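Long-range contacts in MUTM (fpg) protein (Thermus thermophilus, PDB 1EE8), which belongs to the MutM (Fpg) family of DNA glycosylases, built from an N-terminal beta-rich domain, an H2TH domain and a zinc finger: residues D165-F176 / G254-E264; P123-A131 / L194-V202. All coordinates share one frame; numbering follows the deposited sequence.

Interaction 1. Residues D165-F176 / G254-E264; sequences DEALFRARLSPF and GTHFCPTCQGE. With ZN (zinc ion), chain C.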
loop_
_atom_site.group_PDB
_atom_site.type_symbol
_atom_site.label_atom_id
_atom_site.label_comp_id
_atom_site.label_asym_id
_atom_site.label_seq_id
_atom_site.Cartn_x
_atom_site.Cartn_y
_atom_site.Cartn_z
ATOM N N ASP A 165 -15.134 10.309 -34.505
ATOM C CA ASP A 165 -16.013 10.115 -35.659
ATOM C C ASP A 165 -17.109 11.195 -35.705
ATOM O O ASP A 165 -17.333 11.822 -36.742
ATOM C CB ASP A 165 -16.678 8.728 -35.610
ATOM C CG ASP A 165 -15.726 7.593 -35.982
ATOM O OD1 ASP A 165 -14.511 7.841 -36.125
ATOM O OD2 ASP A 165 -16.201 6.445 -36.129
ATOM N N GLU A 166 -17.783 11.425 -34.580
ATOM C CA GLU A 166 -18.851 12.417 -34.551
ATOM C C GLU A 166 -18.357 13.849 -34.768
ATOM O O GLU A 166 -19.020 14.644 -35.421
ATOM C CB GLU A 166 -19.634 12.325 -33.235
ATOM C CG GLU A 166 -20.480 11.057 -33.100
ATOM C CD GLU A 166 -21.552 10.942 -34.176
ATOM O OE1 GLU A 166 -21.543 9.934 -34.912
ATOM O OE2 GLU A 166 -22.404 11.855 -34.283
ATOM N N ALA A 167 -17.192 14.177 -34.230
ATOM C CA ALA A 167 -16.664 15.528 -34.393
ATOM C C ALA A 167 -16.300 15.769 -35.854
ATOM O O ALA A 167 -16.578 16.834 -36.417
ATOM C CB ALA A 167 -15.433 15.733 -33.497
ATOM N N LEU A 168 -15.673 14.771 -36.462
ATOM C CA LEU A 168 -15.263 14.856 -37.852
ATOM C C LEU A 168 -16.459 15.033 -38.780
ATOM O O LEU A 168 -16.387 15.765 -39.769
ATOM C CB LEU A 168 -14.459 13.608 -38.231
ATOM C CG LEU A 168 -13.064 13.576 -37.593
ATOM C CD1 LEU A 168 -12.445 12.188 -37.713
ATOM C CD2 LEU A 168 -12.185 14.634 -38.284
ATOM N N PHE A 169 -17.560 14.366 -38.466
ATOM C CA PHE A 169 -18.752 14.506 -39.291
ATOM C C PHE A 169 -19.340 15.891 -39.103
ATOM O O PHE A 169 -19.733 16.554 -40.062
ATOM C CB PHE A 169 -19.840 13.505 -38.913
ATOM C CG PHE A 169 -21.138 13.757 -39.628
ATOM C CD1 PHE A 169 -21.296 13.376 -40.954
ATOM C CD2 PHE A 169 -22.166 14.453 -39.004
ATOM C CE1 PHE A 169 -22.460 13.687 -41.650
ATOM C CE2 PHE A 169 -23.334 14.771 -39.691
ATOM C CZ PHE A 169 -23.480 14.387 -41.015
ATOM N N ARG A 170 -19.422 16.325 -37.854
ATOM C CA ARG A 170 -19.996 17.627 -37.603
ATOM C C ARG A 170 -19.204 18.703 -38.338
ATOM O O ARG A 170 -19.783 19.645 -38.867
ATOM C CB ARG A 170 -20.050 17.916 -36.104
ATOM C CG ARG A 170 -20.840 19.171 -35.810
ATOM C CD ARG A 170 -21.206 19.313 -34.356
ATOM N NE ARG A 170 -22.090 18.244 -33.896
ATOM C CZ ARG A 170 -22.719 18.268 -32.727
ATOM N NH1 ARG A 170 -23.503 17.263 -32.365
ATOM N NH2 ARG A 170 -22.566 19.313 -31.924
ATOM N N ALA A 171 -17.884 18.540 -38.392
ATOM C CA ALA A 171 -17.002 19.496 -39.061
ATOM C C ALA A 171 -16.880 19.223 -40.559
ATOM O O ALA A 171 -16.197 19.953 -41.275
ATOM C CB ALA A 171 -15.617 19.461 -38.414
ATOM N N ARG A 172 -17.538 18.167 -41.025
ATOM C CA ARG A 172 -17.510 17.787 -42.433
ATOM C C ARG A 172 -16.089 17.625 -42.972
ATOM O O ARG A 172 -15.734 18.184 -44.015
ATOM C CB ARG A 172 -18.274 18.817 -43.270
ATOM C CG ARG A 172 -19.744 18.984 -42.860
ATOM C CD ARG A 172 -20.542 17.714 -43.102
ATOM N NE ARG A 172 -21.985 17.953 -43.043
ATOM C CZ ARG A 172 -22.695 18.082 -41.926
ATOM N NH1 ARG A 172 -22.112 17.989 -40.737
ATOM N NH2 ARG A 172 -23.999 18.329 -42.003
ATOM N N LEU A 173 -15.284 16.843 -42.264
ATOM C CA LEU A 173 -13.901 16.601 -42.661
ATOM C C LEU A 173 -13.604 15.114 -42.785
ATOM O O LEU A 173 -14.146 14.289 -42.042
ATOM C CB LEU A 173 -12.944 17.229 -41.644
ATOM C CG LEU A 173 -12.969 18.753 -41.545
ATOM C CD1 LEU A 173 -12.055 19.216 -40.409
ATOM C CD2 LEU A 173 -12.525 19.350 -42.875
ATOM N N SER A 174 -12.739 14.770 -43.730
ATOM C CA SER A 174 -12.376 13.379 -43.925
ATOM C C SER A 174 -11.519 12.871 -42.775
ATOM O O SER A 174 -10.547 13.511 -42.381
ATOM C CB SER A 174 -11.604 13.200 -45.222
ATOM O OG SER A 174 -11.087 11.890 -45.290
ATOM N N PRO A 175 -11.873 11.704 -42.221
ATOM C CA PRO A 175 -11.111 11.128 -41.113
ATOM C C PRO A 175 -9.765 10.611 -41.614
ATOM O O PRO A 175 -8.799 10.515 -40.857
ATOM C CB PRO A 175 -11.996 9.971 -40.647
ATOM C CG PRO A 175 -13.366 10.325 -41.156
ATOM C CD PRO A 175 -13.078 10.908 -42.496
ATOM N N PHE A 176 -9.711 10.308 -42.906
ATOM C CA PHE A 176 -8.522 9.723 -43.512
ATOM C C PHE A 176 -7.480 10.627 -44.160
ATOM O O PHE A 176 -6.378 10.171 -44.472
ATOM C CB PHE A 176 -8.974 8.657 -44.510
ATOM C CG PHE A 176 -10.134 7.841 -44.018
ATOM C CD1 PHE A 176 -11.429 8.106 -44.462
ATOM C CD2 PHE A 176 -9.944 6.849 -43.062
ATOM C CE1 PHE A 176 -12.514 7.400 -43.960
ATOM C CE2 PHE A 176 -11.027 6.137 -42.553
ATOM C CZ PHE A 176 -12.314 6.413 -43.002
ATOM N N GLY A 254 -12.386 0.592 -36.741
ATOM C CA GLY A 254 -13.476 1.107 -37.544
ATOM C C GLY A 254 -13.593 2.611 -37.431
ATOM O O GLY A 254 -13.257 3.192 -36.403
ATOM N N THR A 255 -14.067 3.239 -38.500
ATOM C CA THR A 255 -14.252 4.684 -38.540
ATOM C C THR A 255 -15.494 4.956 -39.374
ATOM O O THR A 255 -15.534 4.626 -40.565
ATOM C CB THR A 255 -13.033 5.385 -39.180
ATOM O OG1 THR A 255 -11.884 5.201 -38.344
ATOM C CG2 THR A 255 -13.294 6.878 -39.350
ATOM N N HIS A 256 -16.514 5.537 -38.746
ATOM C CA HIS A 256 -17.765 5.845 -39.436
ATOM C C HIS A 256 -17.712 7.242 -40.038
ATOM O O HIS A 256 -17.188 8.169 -39.421
ATOM C CB HIS A 256 -18.952 5.755 -38.476
ATOM C CG HIS A 256 -19.097 4.424 -37.809
ATOM N ND1 HIS A 256 -18.214 3.968 -36.854
ATOM C CD2 HIS A 256 -20.027 3.450 -37.955
ATOM C CE1 HIS A 256 -18.594 2.773 -36.438
ATOM N NE2 HIS A 256 -19.692 2.434 -37.092
ATOM N N PHE A 257 -18.272 7.389 -41.237
ATOM C CA PHE A 257 -18.260 8.673 -41.926
ATOM C C PHE A 257 -19.151 8.647 -43.164
ATOM O O PHE A 257 -19.504 7.576 -43.662
ATOM C CB PHE A 257 -16.835 8.989 -42.375
ATOM C CG PHE A 257 -16.358 8.102 -43.488
ATOM C CD1 PHE A 257 -16.316 8.567 -44.800
ATOM C CD2 PHE A 257 -16.002 6.776 -43.235
ATOM C CE1 PHE A 257 -15.926 7.723 -45.846
ATOM C CE2 PHE A 257 -15.615 5.928 -44.269
ATOM C CZ PHE A 257 -15.577 6.402 -45.579
ATOM N N CYS A 258 -19.515 9.834 -43.649
ATOM C CA CYS A 258 -20.312 9.953 -44.861
ATOM C C CYS A 258 -19.312 10.371 -45.923
ATOM O O CYS A 258 -18.705 11.446 -45.828
ATOM C CB CYS A 258 -21.391 11.033 -44.741
ATOM S SG CYS A 258 -22.239 11.372 -46.325
ATOM N N PRO A 259 -19.108 9.520 -46.939
ATOM C CA PRO A 259 -18.155 9.837 -48.007
ATOM C C PRO A 259 -18.451 11.181 -48.667
ATOM O O PRO A 259 -17.561 12.022 -48.815
ATOM C CB PRO A 259 -18.315 8.663 -48.970
ATOM C CG PRO A 259 -18.694 7.526 -48.048
ATOM C CD PRO A 259 -19.708 8.190 -47.150
ATOM N N THR A 260 -19.703 11.388 -49.055
ATOM C CA THR A 260 -20.065 12.640 -49.705
ATOM C C THR A 260 -19.891 13.860 -48.813
ATOM O O THR A 260 -19.163 14.782 -49.162
ATOM C CB THR A 260 -21.513 12.621 -50.218
ATOM O OG1 THR A 260 -21.675 11.544 -51.148
ATOM C CG2 THR A 260 -21.835 13.937 -50.927
ATOM N N CYS A 261 -20.552 13.864 -47.661
ATOM C CA CYS A 261 -20.466 15.000 -46.747
ATOM C C CYS A 261 -19.094 15.265 -46.137
ATOM O O CYS A 261 -18.819 16.381 -45.701
ATOM C CB CYS A 261 -21.485 14.840 -45.621
ATOM S SG CYS A 261 -23.184 15.017 -46.166
ATOM N N GLN A 262 -18.233 14.254 -46.107
ATOM C CA GLN A 262 -16.915 14.433 -45.512
ATOM C C GLN A 262 -15.728 14.378 -46.477
ATOM O O GLN A 262 -14.627 13.968 -46.109
ATOM C CB GLN A 262 -16.741 13.433 -44.365
ATOM C CG GLN A 262 -17.658 13.748 -43.186
ATOM C CD GLN A 262 -17.596 12.716 -42.075
ATOM O OE1 GLN A 262 -18.322 11.717 -42.089
ATOM N NE2 GLN A 262 -16.720 12.953 -41.104
ATOM N N GLY A 263 -15.963 14.807 -47.713
ATOM C CA GLY A 263 -14.906 14.856 -48.708
ATOM C C GLY A 263 -14.208 13.567 -49.092
ATOM O O GLY A 263 -13.002 13.562 -49.321
ATOM N N GLU A 264 -14.961 12.477 -49.168
ATOM C CA GLU A 264 -14.407 11.187 -49.552
ATOM C C GLU A 264 -15.262 10.605 -50.676
ATOM O O GLU A 264 -15.655 11.323 -51.595
ATOM C CB GLU A 264 -14.391 10.233 -48.352
ATOM C CG GLU A 264 -13.336 10.550 -47.293
ATOM C CD GLU A 264 -11.910 10.492 -47.833
ATOM O OE1 GLU A 264 -11.471 11.470 -48.470
ATOM O OE2 GLU A 264 -11.229 9.463 -47.628
HETATM ZN ZN ZN C . -23.995 12.889 -46.012
HETATM O O HOH W 1 -16.474 10.701 -39.116
#

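Interaction 2. Residues P123-A131 / L194-V202; sequences PEPLSEAFA and LREVLAEAV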
loop_
_atom_site.group_PDB
_atom_site.type_symbol
_atom_site.label_atom_id
_atom_site.label_comp_id
_atom_site.label_asym_id
_atom_site.label_seq_id
_atom_site.Cartn_x
_atom_site.Cartn_y
_atom_site.Cartn_z
ATOM N N PRO A 123 -4.163 19.096 -23.162
ATOM C CA PRO A 123 -5.155 19.865 -22.409
ATOM C C PRO A 123 -6.549 19.236 -22.445
ATOM O O PRO A 123 -6.916 18.562 -23.413
ATOM C CB PRO A 123 -5.111 21.230 -23.090
ATOM C CG PRO A 123 -4.764 20.875 -24.509
ATOM C CD PRO A 123 -3.672 19.861 -24.322
ATOM N N GLU A 124 -7.316 19.455 -21.381
ATOM C CA GLU A 124 -8.670 18.926 -21.287
ATOM C C GLU A 124 -9.552 19.697 -22.283
ATOM O O GLU A 124 -9.784 20.898 -22.126
ATOM C CB GLU A 124 -9.194 19.096 -19.859
ATOM C CG GLU A 124 -9.906 17.868 -19.277
ATOM C CD GLU A 124 -8.974 16.690 -19.017
ATOM O OE1 GLU A 124 -9.264 15.895 -18.096
ATOM O OE2 GLU A 124 -7.959 16.545 -19.730
ATOM N N PRO A 125 -10.049 19.004 -23.324
ATOM C CA PRO A 125 -10.901 19.540 -24.393
ATOM C C PRO A 125 -11.929 20.598 -23.995
ATOM O O PRO A 125 -12.107 21.588 -24.703
ATOM C CB PRO A 125 -11.555 18.284 -24.963
ATOM C CG PRO A 125 -10.463 17.275 -24.837
ATOM C CD PRO A 125 -9.943 17.536 -23.438
ATOM N N LEU A 126 -12.610 20.391 -22.875
ATOM C CA LEU A 126 -13.618 21.341 -22.420
ATOM C C LEU A 126 -13.070 22.354 -21.420
ATOM O O LEU A 126 -13.786 22.792 -20.520
ATOM C CB LEU A 126 -14.799 20.595 -21.796
ATOM C CG LEU A 126 -15.515 19.626 -22.734
ATOM C CD1 LEU A 126 -16.609 18.900 -21.973
ATOM C CD2 LEU A 126 -16.089 20.390 -23.926
ATOM N N SER A 127 -11.803 22.728 -21.579
ATOM C CA SER A 127 -11.193 23.692 -20.669
ATOM C C SER A 127 -10.612 24.875 -21.427
ATOM O O SER A 127 -10.470 24.838 -22.652
ATOM C CB SER A 127 -10.085 23.029 -19.838
ATOM O OG SER A 127 -8.931 22.768 -20.620
ATOM N N GLU A 128 -10.271 25.920 -20.679
ATOM C CA GLU A 128 -9.692 27.132 -21.242
ATOM C C GLU A 128 -8.299 26.821 -21.776
ATOM O O GLU A 128 -7.773 27.535 -22.630
ATOM C CB GLU A 128 -9.607 28.202 -20.154
ATOM C CG GLU A 128 -10.954 28.516 -19.507
ATOM C CD GLU A 128 -10.898 28.539 -17.985
ATOM O OE1 GLU A 128 -11.946 28.814 -17.360
ATOM O OE2 GLU A 128 -9.812 28.279 -17.417
ATOM N N ALA A 129 -7.717 25.735 -21.273
ATOM C CA ALA A 129 -6.380 25.313 -21.673
ATOM C C ALA A 129 -6.341 24.720 -23.082
ATOM O O ALA A 129 -5.293 24.716 -23.729
ATOM C CB ALA A 129 -5.836 24.306 -20.665
ATOM N N PHE A 130 -7.471 24.202 -23.551
ATOM C CA PHE A 130 -7.527 23.636 -24.896
ATOM C C PHE A 130 -7.643 24.826 -25.851
ATOM O O PHE A 130 -8.737 25.373 -26.038
ATOM C CB PHE A 130 -8.747 22.722 -25.040
ATOM C CG PHE A 130 -8.819 22.006 -26.362
ATOM C CD1 PHE A 130 -10.011 21.951 -27.074
ATOM C CD2 PHE A 130 -7.695 21.382 -26.892
ATOM C CE1 PHE A 130 -10.081 21.287 -28.295
ATOM C CE2 PHE A 130 -7.757 20.719 -28.108
ATOM C CZ PHE A 130 -8.952 20.672 -28.813
ATOM N N ALA A 131 -6.515 25.218 -26.444
ATOM C CA ALA A 131 -6.461 26.367 -27.350
ATOM C C ALA A 131 -6.187 26.006 -28.807
ATOM O O ALA A 131 -5.465 25.054 -29.103
ATOM C CB ALA A 131 -5.406 27.355 -26.859
ATOM N N LEU A 194 -15.409 19.451 -32.237
ATOM C CA LEU A 194 -14.930 18.561 -31.190
ATOM C C LEU A 194 -15.419 19.011 -29.814
ATOM O O LEU A 194 -15.901 18.203 -29.023
ATOM C CB LEU A 194 -13.402 18.526 -31.213
ATOM C CG LEU A 194 -12.693 17.454 -30.393
ATOM C CD1 LEU A 194 -13.284 16.081 -30.692
ATOM C CD2 LEU A 194 -11.207 17.479 -30.739
ATOM N N ARG A 195 -15.297 20.304 -29.537
ATOM C CA ARG A 195 -15.717 20.849 -28.255
ATOM C C ARG A 195 -17.231 20.787 -28.039
ATOM O O ARG A 195 -17.691 20.506 -26.929
ATOM C CB ARG A 195 -15.215 22.291 -28.120
ATOM C CG ARG A 195 -13.726 22.440 -28.451
ATOM C CD ARG A 195 -13.164 23.750 -27.931
ATOM N NE ARG A 195 -13.183 23.768 -26.473
ATOM C CZ ARG A 195 -12.650 24.726 -25.723
ATOM N NH1 ARG A 195 -12.048 25.761 -26.291
ATOM N NH2 ARG A 195 -12.708 24.637 -24.403
ATOM N N GLU A 196 -18.000 21.035 -29.096
ATOM C CA GLU A 196 -19.464 20.998 -29.011
ATOM C C GLU A 196 -19.989 19.586 -28.786
ATOM O O GLU A 196 -20.884 19.368 -27.972
ATOM C CB GLU A 196 -20.099 21.526 -30.293
ATOM C CG GLU A 196 -19.810 22.966 -30.628
ATOM C CD GLU A 196 -20.497 23.381 -31.914
ATOM O OE1 GLU A 196 -21.745 23.320 -31.966
ATOM O OE2 GLU A 196 -19.791 23.759 -32.873
ATOM N N VAL A 197 -19.449 18.628 -29.532
ATOM C CA VAL A 197 -19.892 17.246 -29.399
ATOM C C VAL A 197 -19.614 16.717 -27.999
ATOM O O VAL A 197 -20.460 16.066 -27.392
ATOM C CB VAL A 197 -19.209 16.329 -30.445
ATOM C CG1 VAL A 197 -19.594 14.878 -30.206
ATOM C CG2 VAL A 197 -19.632 16.741 -31.841
ATOM N N LEU A 198 -18.431 17.008 -27.476
ATOM C CA LEU A 198 -18.080 16.537 -26.145
ATOM C C LEU A 198 -18.981 17.197 -25.115
ATOM O O LEU A 198 -19.534 16.525 -24.242
ATOM C CB LEU A 198 -16.608 16.838 -25.844
ATOM C CG LEU A 198 -15.569 16.060 -26.664
ATOM C CD1 LEU A 198 -14.157 16.520 -26.272
ATOM C CD2 LEU A 198 -15.720 14.555 -26.414
ATOM N N ALA A 199 -19.141 18.512 -25.232
ATOM C CA ALA A 199 -19.985 19.261 -24.307
ATOM C C ALA A 199 -21.408 18.713 -24.365
ATOM O O ALA A 199 -22.054 18.538 -23.336
ATOM C CB ALA A 199 -19.972 20.762 -24.663
ATOM N N GLU A 200 -21.888 18.435 -25.574
ATOM C CA GLU A 200 -23.229 17.889 -25.744
ATOM C C GLU A 200 -23.326 16.475 -25.161
ATOM O O GLU A 200 -24.287 16.148 -24.460
ATOM C CB GLU A 200 -23.610 17.870 -27.231
ATOM C CG GLU A 200 -23.983 19.242 -27.790
ATOM C CD GLU A 200 -24.218 19.231 -29.292
ATOM O OE1 GLU A 200 -24.750 18.222 -29.808
ATOM O OE2 GLU A 200 -23.884 20.242 -29.953
ATOM N N ALA A 201 -22.324 15.646 -25.444
ATOM C CA ALA A 201 -22.308 14.273 -24.947
ATOM C C ALA A 201 -22.353 14.268 -23.423
ATOM O O ALA A 201 -23.013 13.425 -22.815
ATOM C CB ALA A 201 -21.061 13.556 -25.438
ATOM N N VAL A 202 -21.646 15.209 -22.809
ATOM C CA VAL A 202 -21.638 15.312 -21.354
ATOM C C VAL A 202 -23.039 15.676 -20.865
ATOM O O VAL A 202 -23.555 15.078 -19.918
ATOM C CB VAL A 202 -20.639 16.386 -20.878
ATOM C CG1 VAL A 202 -20.819 16.648 -19.387
ATOM C CG2 VAL A 202 -19.215 15.930 -21.166
#

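Interaction 1. Residues D165-F176 / G254-E264
D165 facing H256 and F169 facing F257 mark how helix 165-170 runs beside strand 254-257: the axes approach to 8.1 Å and their directions differ by 28°. Beyond the helix, R172 takes a positive phi in a Schellman motif and comes up to Q262, where the loop after the helix meets the turn T260-G263. On the strand, OD2 of D165 accepts two bonds from H256. The backbone N of H256 comes from above the carboxylate plane at 2.8 Å and nearly straight (171°), while ND1 of H256 lies 3.3 Å from the same OD2, which sits in the imidazole plane. The ND1 bond favours this rotation of the ring, and K147 forms a salt bridge with OD1 of D165. Q262 reaches from its turn to the end of the helix. Its chain is extended beyond CG, which carries the amide there: OE1 accepts from the backbone N of C258 at 2.7 Å and sits at the edge of the F169 ring, and NE2 makes a weak bond to L173 O at 3.0 Å. NE2 also donates to a water that in turn donates to the carbonyls of D165 and H256, so one water joins both backbones to the amide. Farther out, F176 drives its CE1 edge onto the face of F257, centroids 4.8 Å apart and planes at 80°, with P175 packing CG against CB of F257. S174 OG accepts from F176 N, an ST turn. C258 and C261 each bind zinc through SG, and C238 and C241 complete the site. The whole is a Cys4 zinc finger of the Fpg type, its second CxxC pair docked on the H2TH domain.

Interaction 2. Residues P123-A131 / L194-V202
R195 and F130 run antiparallel alongside each other, and their flat groups stand nearly upright to one another, at 78°. CD1 of the phenyl ring lies 3.7 Å above one face of the guanidinium, offset toward its rim, while the arginine's CG approaches the ring's edge at 3.8 Å from CE1. A bend at chi3 (66°) turns the head of R195 into the loop's carbonyls: NH2 makes a weak bond to S127 O at 2.8 Å, and NE stands 3.0 Å from P125 O. Y191 is a further, weak partner of NH1. Elsewhere in the contact, L126 sends both methyls to the helix, CD2 near the carbonyl of R195 and 4.0 Å from CB of A199, CD1 at the same distance from CG2 of V202. P125 presses CB against CD1 of L198 at 3.4 Å, tight for two carbons. Within the loop, S127 OG hydrogen-bonds to E124 O. A cation thus lies among carbonyl oxygens beside an apolar strip of leucine, alanine and valine; the attraction is probably largely electrostatic, shared between the carbonyl oxygens of P125 and S127 rather than resting on one strong, straight hydrogen bond.

Overall arrangement
From the N terminus, the loop 123-131 comes first, between helices 117-120 and 132-140, followed by 165-176 at the end of helix 161-170. Helix 184-203 then returns to the early loop, so interaction 2 closes a loop with 62 residues between its segments. Interaction 1 closes later, when the zinc finger reaches back across 77 residues. The segments alternate, and the two closures therefore cross. Their centres lie 19 Å apart, yet they meet where helices 161-170 and 184-203 pack together: R170 forms a salt bridge with E200, and A167 touches L194. Interaction 2 is internal to the H2TH domain, whereas interaction 1 ties that domain to the zinc finger.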